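Local coordinates for alpha-galactosidase 1 (Saccharomyces cerevisiae, PDB 3LRK) that hydrolyses terminal, non-reducing alpha-D-galactose residues from alpha-D-galactosides, including galactose oligosaccharides, galactomannans and galactolipids, at the interface of chains A and B. Residues are numbered along the deposited sequence; one frame, centred on the assembly and turned at random. Chains: chain A/B, Alpha-galactosidase 1.

Contact 1: the interface of chains A and B. Residues chain A 192, 194-195, 228, 251-252; chain B 188, 190, 231-234.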
# COMPACT_ATOMS: atom_id res chain seq x y z
N LEU A 192 10.08 5.36 -4.70
CA LEU A 192 11.29 4.62 -4.28
C LEU A 192 12.58 5.03 -4.99
O LEU A 192 13.37 4.19 -5.45
CB LEU A 192 11.06 3.10 -4.39
CG LEU A 192 9.79 2.57 -3.71
CD1 LEU A 192 9.46 1.16 -4.21
CD2 LEU A 192 9.92 2.57 -2.18
N PHE A 194 15.52 5.87 -4.21
CA PHE A 194 16.80 5.25 -3.80
C PHE A 194 17.17 4.03 -4.66
O PHE A 194 18.36 3.68 -4.79
CB PHE A 194 16.77 4.87 -2.30
CG PHE A 194 15.73 3.83 -1.97
CD1 PHE A 194 15.98 2.47 -2.22
CD2 PHE A 194 14.50 4.20 -1.43
CE1 PHE A 194 15.02 1.52 -1.95
CE2 PHE A 194 13.54 3.24 -1.15
CZ PHE A 194 13.81 1.89 -1.41
N TYR A 195 16.16 3.39 -5.25
CA TYR A 195 16.39 2.22 -6.10
C TYR A 195 16.89 2.59 -7.51
O TYR A 195 17.71 1.86 -8.09
CB TYR A 195 15.11 1.39 -6.23
CG TYR A 195 14.92 0.24 -5.27
CD1 TYR A 195 13.67 -0.01 -4.71
CD2 TYR A 195 15.98 -0.62 -4.93
CE1 TYR A 195 13.45 -1.06 -3.85
CE2 TYR A 195 15.77 -1.70 -4.06
CZ TYR A 195 14.50 -1.91 -3.53
OH TYR A 195 14.24 -2.96 -2.66
N TYR A 228 9.04 5.13 5.04
CA TYR A 228 10.04 5.46 4.02
C TYR A 228 9.45 5.46 2.61
O TYR A 228 9.93 6.16 1.73
CB TYR A 228 11.24 4.49 4.09
CG TYR A 228 10.82 3.04 4.00
CD1 TYR A 228 10.68 2.41 2.76
CD2 TYR A 228 10.53 2.31 5.15
CE1 TYR A 228 10.27 1.08 2.67
CE2 TYR A 228 10.12 0.98 5.07
CZ TYR A 228 9.99 0.37 3.83
OH TYR A 228 9.58 -0.93 3.76
N GLN A 251 21.91 1.64 2.41
CA GLN A 251 22.37 0.52 1.59
C GLN A 251 22.26 0.76 0.09
O GLN A 251 22.90 0.07 -0.70
CB GLN A 251 21.61 -0.77 1.97
CG GLN A 251 20.12 -0.71 1.65
CD GLN A 251 19.35 -1.85 2.28
OE1 GLN A 251 18.63 -1.67 3.26
NE2 GLN A 251 19.50 -3.04 1.72
N ASN A 252 21.44 1.74 -0.31
CA ASN A 252 21.29 2.12 -1.71
C ASN A 252 21.98 3.42 -2.09
O ASN A 252 21.77 3.94 -3.18
CB ASN A 252 19.80 2.13 -2.11
CG ASN A 252 19.29 0.75 -2.48
OD1 ASN A 252 18.79 0.03 -1.63
ND2 ASN A 252 19.46 0.37 -3.75
N TRP B 188 14.30 -10.82 -4.62
CA TRP B 188 13.92 -10.56 -3.22
C TRP B 188 12.39 -10.49 -2.95
O TRP B 188 11.95 -9.84 -1.99
CB TRP B 188 14.58 -9.27 -2.72
CG TRP B 188 15.96 -9.02 -3.27
CD1 TRP B 188 17.04 -9.88 -3.25
CD2 TRP B 188 16.42 -7.82 -3.90
NE1 TRP B 188 18.13 -9.28 -3.85
CE2 TRP B 188 17.78 -8.01 -4.24
CE3 TRP B 188 15.81 -6.58 -4.20
CZ2 TRP B 188 18.55 -7.02 -4.87
CZ3 TRP B 188 16.58 -5.58 -4.83
CH2 TRP B 188 17.93 -5.82 -5.16
N GLN B 190 10.21 -9.08 -4.87
CA GLN B 190 9.73 -7.76 -5.28
C GLN B 190 8.65 -7.90 -6.34
O GLN B 190 8.82 -8.66 -7.31
CB GLN B 190 10.89 -6.92 -5.81
CG GLN B 190 10.59 -5.46 -6.12
CD GLN B 190 11.81 -4.75 -6.69
OE1 GLN B 190 12.31 -5.09 -7.77
NE2 GLN B 190 12.31 -3.75 -5.96
N LYS B 231 8.14 -3.37 0.08
CA LYS B 231 8.59 -2.42 -0.94
C LYS B 231 10.07 -2.06 -0.85
O LYS B 231 10.61 -1.35 -1.70
CB LYS B 231 7.71 -1.16 -0.94
CG LYS B 231 6.20 -1.42 -1.17
CD LYS B 231 5.90 -1.93 -2.58
CE LYS B 231 4.39 -1.89 -2.86
NZ LYS B 231 4.04 -2.43 -4.22
N TYR B 232 10.73 -2.56 0.19
CA TYR B 232 12.17 -2.38 0.36
C TYR B 232 12.72 -3.65 0.99
O TYR B 232 12.86 -3.72 2.21
CB TYR B 232 12.47 -1.18 1.27
CG TYR B 232 13.86 -0.59 1.13
CD1 TYR B 232 14.16 0.66 1.68
CD2 TYR B 232 14.87 -1.27 0.44
CE1 TYR B 232 15.44 1.22 1.54
CE2 TYR B 232 16.14 -0.73 0.30
CZ TYR B 232 16.42 0.52 0.85
OH TYR B 232 17.68 1.06 0.69
N ALA B 233 13.01 -4.65 0.16
CA ALA B 233 13.43 -5.97 0.65
C ALA B 233 14.65 -5.91 1.57
O ALA B 233 14.70 -6.59 2.61
CB ALA B 233 13.69 -6.92 -0.52
N GLY B 234 15.62 -5.09 1.17
CA GLY B 234 16.82 -4.84 1.96
C GLY B 234 17.65 -6.10 2.14
O GLY B 234 17.64 -6.97 1.27
O HOH W 1 11.81 -4.74 -2.63
O HOH W 2 16.42 -4.04 -1.42
O HOH W 3 7.27 -1.88 2.33

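Contact 2: the interface of chains A and B. Residues chain A 248, 325-327; chain B 216, 219-220.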
# COMPACT_ATOMS: atom_id res chain seq x y z
N PRO A 248 16.79 3.07 6.54
CA PRO A 248 16.96 1.87 5.72
C PRO A 248 17.63 2.14 4.36
O PRO A 248 18.11 1.21 3.74
CB PRO A 248 15.52 1.38 5.50
CG PRO A 248 14.70 2.61 5.58
CD PRO A 248 15.36 3.46 6.65
N THR A 325 25.05 2.82 9.52
CA THR A 325 23.91 1.94 9.74
C THR A 325 23.34 2.19 11.13
O THR A 325 24.09 2.31 12.10
CB THR A 325 24.35 0.45 9.62
OG1 THR A 325 24.83 0.19 8.30
CG2 THR A 325 23.20 -0.51 9.96
N ARG A 326 22.02 2.25 11.23
CA ARG A 326 21.39 2.35 12.53
C ARG A 326 21.40 0.96 13.18
O ARG A 326 20.82 0.00 12.63
CB ARG A 326 19.98 2.91 12.43
CG ARG A 326 19.35 3.20 13.79
CD ARG A 326 17.89 2.78 13.79
NE ARG A 326 17.05 3.83 13.25
CZ ARG A 326 15.78 3.69 12.88
NH1 ARG A 326 15.15 2.52 12.96
NH2 ARG A 326 15.15 4.74 12.41
N VAL A 327 22.06 0.85 14.33
CA VAL A 327 22.24 -0.44 15.00
C VAL A 327 21.03 -0.77 15.86
O VAL A 327 20.54 -1.91 15.85
CB VAL A 327 23.58 -0.51 15.81
CG1 VAL A 327 23.72 -1.86 16.53
CG2 VAL A 327 24.76 -0.28 14.89
N ARG B 216 16.99 -11.34 15.10
CA ARG B 216 17.34 -9.91 15.23
C ARG B 216 16.71 -8.99 14.17
O ARG B 216 17.00 -9.12 12.98
CB ARG B 216 18.87 -9.75 15.23
CG ARG B 216 19.36 -8.40 15.76
CD ARG B 216 20.84 -8.17 15.46
NE ARG B 216 21.32 -6.91 16.02
CZ ARG B 216 21.12 -5.70 15.48
NH1 ARG B 216 20.45 -5.56 14.34
NH2 ARG B 216 21.60 -4.62 16.10
N SER B 219 17.70 -2.61 10.80
CA SER B 219 17.25 -1.42 10.10
C SER B 219 17.45 -1.54 8.58
O SER B 219 16.78 -0.86 7.81
CB SER B 219 17.98 -0.19 10.64
OG SER B 219 19.38 -0.35 10.44
N ARG B 220 18.37 -2.41 8.16
CA ARG B 220 18.61 -2.68 6.74
C ARG B 220 17.57 -3.64 6.14
O ARG B 220 17.55 -3.85 4.92
CB ARG B 220 20.03 -3.22 6.51
CG ARG B 220 21.14 -2.21 6.85
CD ARG B 220 22.48 -2.91 7.02
NE ARG B 220 22.52 -3.78 8.21
CZ ARG B 220 23.60 -4.43 8.62
NH1 ARG B 220 24.74 -4.32 7.95
NH2 ARG B 220 23.54 -5.20 9.71
O HOH W 4 20.51 1.70 8.76
O HOH W 5 19.97 -2.78 12.86

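Contact 1: the interface of chains A and B
The ring of B:Tyr232 has one face laid against A:Phe194, whose CE1 stands over its centre; the planes are only 20° apart, and A:Phe194 CE1 comes within 3.3 Å of B:Tyr232 CZ. The opposite face of A:Phe194 carries its own chain's A:Leu192 carbonyl oxygen, towards the rim. Water 2 lies in the plane of B:Tyr232, at its edge, and A:Tyr195 meets this ring edge-to-face while keeping A:Phe194 CE1 over one of its own faces. B:Gln190 NE2 meets A:Tyr195 CE1 tip to tip at 3.6 Å, amide and ring planes 82° apart, and B:Trp188 slides past on the CE2 side. At the tip of the stacked ring, B:Tyr232 OH, the phenol hydroxyl, donates to A:Asn252 OD1 at 2.8 Å, tilted 20° from the amide carbonyl plane, while A:Gln251, a substrate-binding residue, arrives tip to tip. With CG anti to the backbone N (chi1 -159°), B:Tyr232 points into chain A, and A:Tyr228 CE1 packs 3.5 Å from B:Tyr232 CB. A leucine in place of B:Tyr232 would probably leave A:Phe194 without its stacking partner and A:Asn252 OD1 without its donor. Waters 2 and 1 bridge A:Tyr195 OH to B:Gly234 N and B:Ala233 N. The groups around the ring come from helix 193-196, the 3-10 helix 247-252 of the catalytic (beta/alpha)8 barrel and the A:Tyr228 loop; the inserted loop follows B:Cys230, disulfide-bonded to B:Cys223.

Contact 2: the interface of chains A and B
B:Ser219 presses its hydroxyl onto the opening of strand A:325-331, donating from OG to the backbone O of A:Arg326 at 2.6 Å. The donor lies in the carbonyl plane, on a lone pair, with a C=O...donor angle of 136°. OG sits between the backbone N and the carbonyl carbon (chi1 60°), the rotamer that turns it towards the strand, where water 4, 2.9 Å from B:Ser219 OG, links it to A:Arg326 N as well. The serine thus engages the C=O directly and the N-H through water, so the contact probably depends little on the side chain of A:Arg326, illustrating how a short side chain can dock on backbone. A:Val327 is held through its backbone too: B:Arg216, its chain extended from CG to NE, donates from NH2 to A:Val327 O at 2.9 Å, somewhat out of the guanidinium plane, and the same nitrogen passes beside the valine CG1. Water 5, in plane at the guanidinium edge, is shared by B:Arg216 NH1, B:Ser219 N and the carbonyls of A:Arg326 and A:Val327. A:Thr325 adds the apolar element, its CG2 methyl resting 3.9 Å from B:Arg220 CD as the two side chains cross at about a right angle. On the other flank A:Pro248 CA lies 3.4 Å from B:Ser219 O. For the homotetrameric enzyme, this site probably helps join neighbouring subunits by fastening a loop of one to the start of a strand of the other.

Contact 1 and contact 2 lie side by side on the same subunit boundary, the centres of their C-alpha atoms about 13 Å apart. The 3-10 helix A:247-252 serves both, giving its start to contact 2 and its end to contact 1. From chain B, nearby loop stretches supply both, and the B:Cys221-B:Cys237 and B:Cys223-B:Cys230 disulfides within this region probably stiffen it. Because they share that helix and loop region, the contacts probably hold the two subunits in one relative position. The centre of contact 1 lies about 20 Å from A:Asp209, the proton donor, and that of contact 2 about 23 Å, so neither lies at the catalytic centre.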